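Local coordinates for protein possible glutathione S-transferase (Rhodopseudomonas palustris, PDB 3M8N) that probably catalyses conjugation of glutathione to electrophilic substrates, as a member of the glutathione S-transferase superfamily, at residues S15-L20 with A67-I72. Numbering follows the deposited sequence.
Sequences SYKVRL and AESNAI
The flat carboxamide of Asn70 meets Lys17 at its oxygen end: Lys17 NZ lies 3.3 Å from Asn70 OD1, a length that makes the hydrogen bond a weak one. The CG-OD1-NZ angle is about 141°, and the ammonium is tilted out of the carboxamide plane. The two other flat groups, the Tyr16 ring and the Arg19 guanidinium, have a face on their own helix, against Leu20 CB and against Tyr16 CA with Ser15 O, respectively. The pair belongs to the thioredoxin-fold N-terminal domain of a glutathione transferase, where helices 13-24 and 69-77 pack against each other. Their closest CA atoms, those of Val18 and Ser69, are 6.2 Å apart.

Lys17 is bent along its chain, with chi3 at 76°, and this curl brings CE against two oxygens, Ser69 OG and Asn70 OD1. Lys17 CE is 3.3 Å from Ser69 OG. The same CE is 3.2 Å from Asn70 OD1. Its ammonium is held more firmly elsewhere, by a salt bridge to Glu100 and a hydrogen bond to Asn14 OD1. Glu100 also receives a weak bond from Asn70 ND2. Because Glu100 lies on helix 87-117, this buried polar cluster ties both helices to the C-terminal helical domain.

Glu68 sits at the N-cap, and its carbonyl accepts the Ile72 N-H. Such a glutamate-serine pair at this helix start commonly lines the glutathione site in relatives, so a similar role is plausible here.

Beside the polar cluster runs an apolar seam. Val18 also reaches Leu6 of the sheet; its CG2 rests 3.9 Å from Ser69 CB, while its side chain meets that of Ile72 at about a right angle, with Val18 CG1 3.5 Å from Ile72 CG2.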
loop_
_atom_site.group_PDB
_atom_site.type_symbol
_atom_site.label_atom_id
_atom_site.label_comp_id
_atom_site.label_asym_id
_atom_site.label_seq_id
_atom_site.Cartn_x
_atom_site.Cartn_y
_atom_site.Cartn_z
ATOM N N SER A 15 -7.915 5.005 -10.260
ATOM C CA SER A 15 -7.640 5.066 -11.647
ATOM C C SER A 15 -7.121 6.440 -11.972
ATOM O O SER A 15 -6.206 6.568 -12.797
ATOM C CB SER A 15 -8.884 4.849 -12.491
ATOM O OG SER A 15 -9.239 3.498 -12.679
ATOM N N TYR A 16 -7.720 7.465 -11.381
ATOM C CA TYR A 16 -7.267 8.803 -11.634
ATOM C C TYR A 16 -5.827 9.041 -11.203
ATOM O O TYR A 16 -5.121 9.761 -11.862
ATOM C CB TYR A 16 -8.178 9.811 -10.971
ATOM C CG TYR A 16 -7.605 11.244 -10.873
ATOM C CD1 TYR A 16 -7.287 11.965 -12.004
ATOM C CD2 TYR A 16 -7.424 11.867 -9.631
ATOM C CE1 TYR A 16 -6.766 13.285 -11.906
ATOM C CE2 TYR A 16 -6.902 13.176 -9.536
ATOM C CZ TYR A 16 -6.591 13.869 -10.681
ATOM O OH TYR A 16 -6.126 15.140 -10.609
ATOM N N LYS A 17 -5.374 8.459 -10.095
ATOM C CA LYS A 17 -3.936 8.483 -9.735
ATOM C C LYS A 17 -3.004 8.116 -10.901
ATOM O O LYS A 17 -2.029 8.802 -11.163
ATOM C CB LYS A 17 -3.642 7.558 -8.554
ATOM C CG LYS A 17 -4.094 8.069 -7.260
ATOM C CD LYS A 17 -4.713 6.967 -6.442
ATOM C CE LYS A 17 -3.714 6.152 -5.905
ATOM N NZ LYS A 17 -4.280 5.720 -4.598
ATOM N N VAL A 18 -3.310 7.021 -11.580
ATOM C CA VAL A 18 -2.496 6.527 -12.628
ATOM C C VAL A 18 -2.591 7.426 -13.843
ATOM O O VAL A 18 -1.596 7.718 -14.456
ATOM C CB VAL A 18 -2.894 5.144 -13.020
ATOM C CG1 VAL A 18 -2.019 4.759 -14.093
ATOM C CG2 VAL A 18 -2.774 4.150 -11.824
ATOM N N ARG A 19 -3.780 7.859 -14.205
ATOM C CA ARG A 19 -3.900 8.889 -15.256
ATOM C C ARG A 19 -3.125 10.178 -14.974
ATOM O O ARG A 19 -2.580 10.758 -15.858
ATOM C CB ARG A 19 -5.330 9.257 -15.436
ATOM C CG ARG A 19 -6.241 8.283 -16.215
ATOM C CD ARG A 19 -7.568 9.058 -16.457
ATOM N NE ARG A 19 -8.538 8.341 -15.716
ATOM C CZ ARG A 19 -9.340 8.716 -14.755
ATOM N NH1 ARG A 19 -9.508 9.945 -14.366
ATOM N NH2 ARG A 19 -10.031 7.736 -14.227
ATOM N N LEU A 20 -3.083 10.621 -13.741
ATOM C CA LEU A 20 -2.403 11.829 -13.351
ATOM C C LEU A 20 -0.908 11.653 -13.551
ATOM O O LEU A 20 -0.261 12.510 -14.177
ATOM C CB LEU A 20 -2.699 12.178 -11.898
ATOM C CG LEU A 20 -2.084 13.448 -11.328
ATOM C CD1 LEU A 20 -2.394 14.644 -12.272
ATOM C CD2 LEU A 20 -2.562 13.701 -9.938
ATOM N N ALA A 67 -1.605 -4.709 -11.591
ATOM C CA ALA A 67 -2.730 -4.187 -10.869
ATOM C C ALA A 67 -2.247 -3.383 -9.712
ATOM O O ALA A 67 -1.074 -3.368 -9.415
ATOM C CB ALA A 67 -3.575 -5.288 -10.376
ATOM N N GLU A 68 -3.168 -2.724 -9.030
ATOM C CA GLU A 68 -2.858 -1.873 -7.861
ATOM C C GLU A 68 -2.292 -0.529 -8.288
ATOM O O GLU A 68 -1.132 -0.426 -8.657
ATOM C CB GLU A 68 -1.929 -2.514 -6.801
ATOM C CG GLU A 68 -2.488 -3.766 -6.083
ATOM C CD GLU A 68 -3.648 -3.498 -5.130
ATOM O OE1 GLU A 68 -3.766 -2.353 -4.598
ATOM O OE2 GLU A 68 -4.458 -4.433 -4.942
ATOM N N SER A 69 -3.109 0.508 -8.169
ATOM C CA SER A 69 -2.738 1.827 -8.572
ATOM C C SER A 69 -1.434 2.248 -8.022
ATOM O O SER A 69 -0.731 2.885 -8.713
ATOM C CB SER A 69 -3.816 2.852 -8.272
ATOM O OG SER A 69 -3.992 2.972 -6.906
ATOM N N ASN A 70 -1.053 1.847 -6.828
ATOM C CA ASN A 70 0.197 2.355 -6.251
ATOM C C ASN A 70 1.414 1.623 -6.730
ATOM O O ASN A 70 2.497 2.201 -6.770
ATOM C CB ASN A 70 0.164 2.349 -4.722
ATOM C CG ASN A 70 -0.702 3.450 -4.127
ATOM O OD1 ASN A 70 -1.427 4.155 -4.777
ATOM N ND2 ASN A 70 -0.615 3.566 -2.888
ATOM N N ALA A 71 1.239 0.344 -7.086
ATOM C CA ALA A 71 2.261 -0.426 -7.806
ATOM C C ALA A 71 2.443 0.038 -9.261
ATOM O O ALA A 71 3.542 0.058 -9.763
ATOM C CB ALA A 71 1.938 -1.946 -7.777
ATOM N N ILE A 72 1.359 0.359 -9.925
ATOM C CA ILE A 72 1.384 0.969 -11.241
ATOM C C ILE A 72 2.183 2.261 -11.174
ATOM O O ILE A 72 3.058 2.458 -11.973
ATOM C CB ILE A 72 -0.057 1.135 -11.848
ATOM C CG1 ILE A 72 -0.724 -0.216 -12.057
ATOM C CG2 ILE A 72 -0.069 1.963 -13.120
ATOM C CD1 ILE A 72 -2.342 -0.217 -12.156
#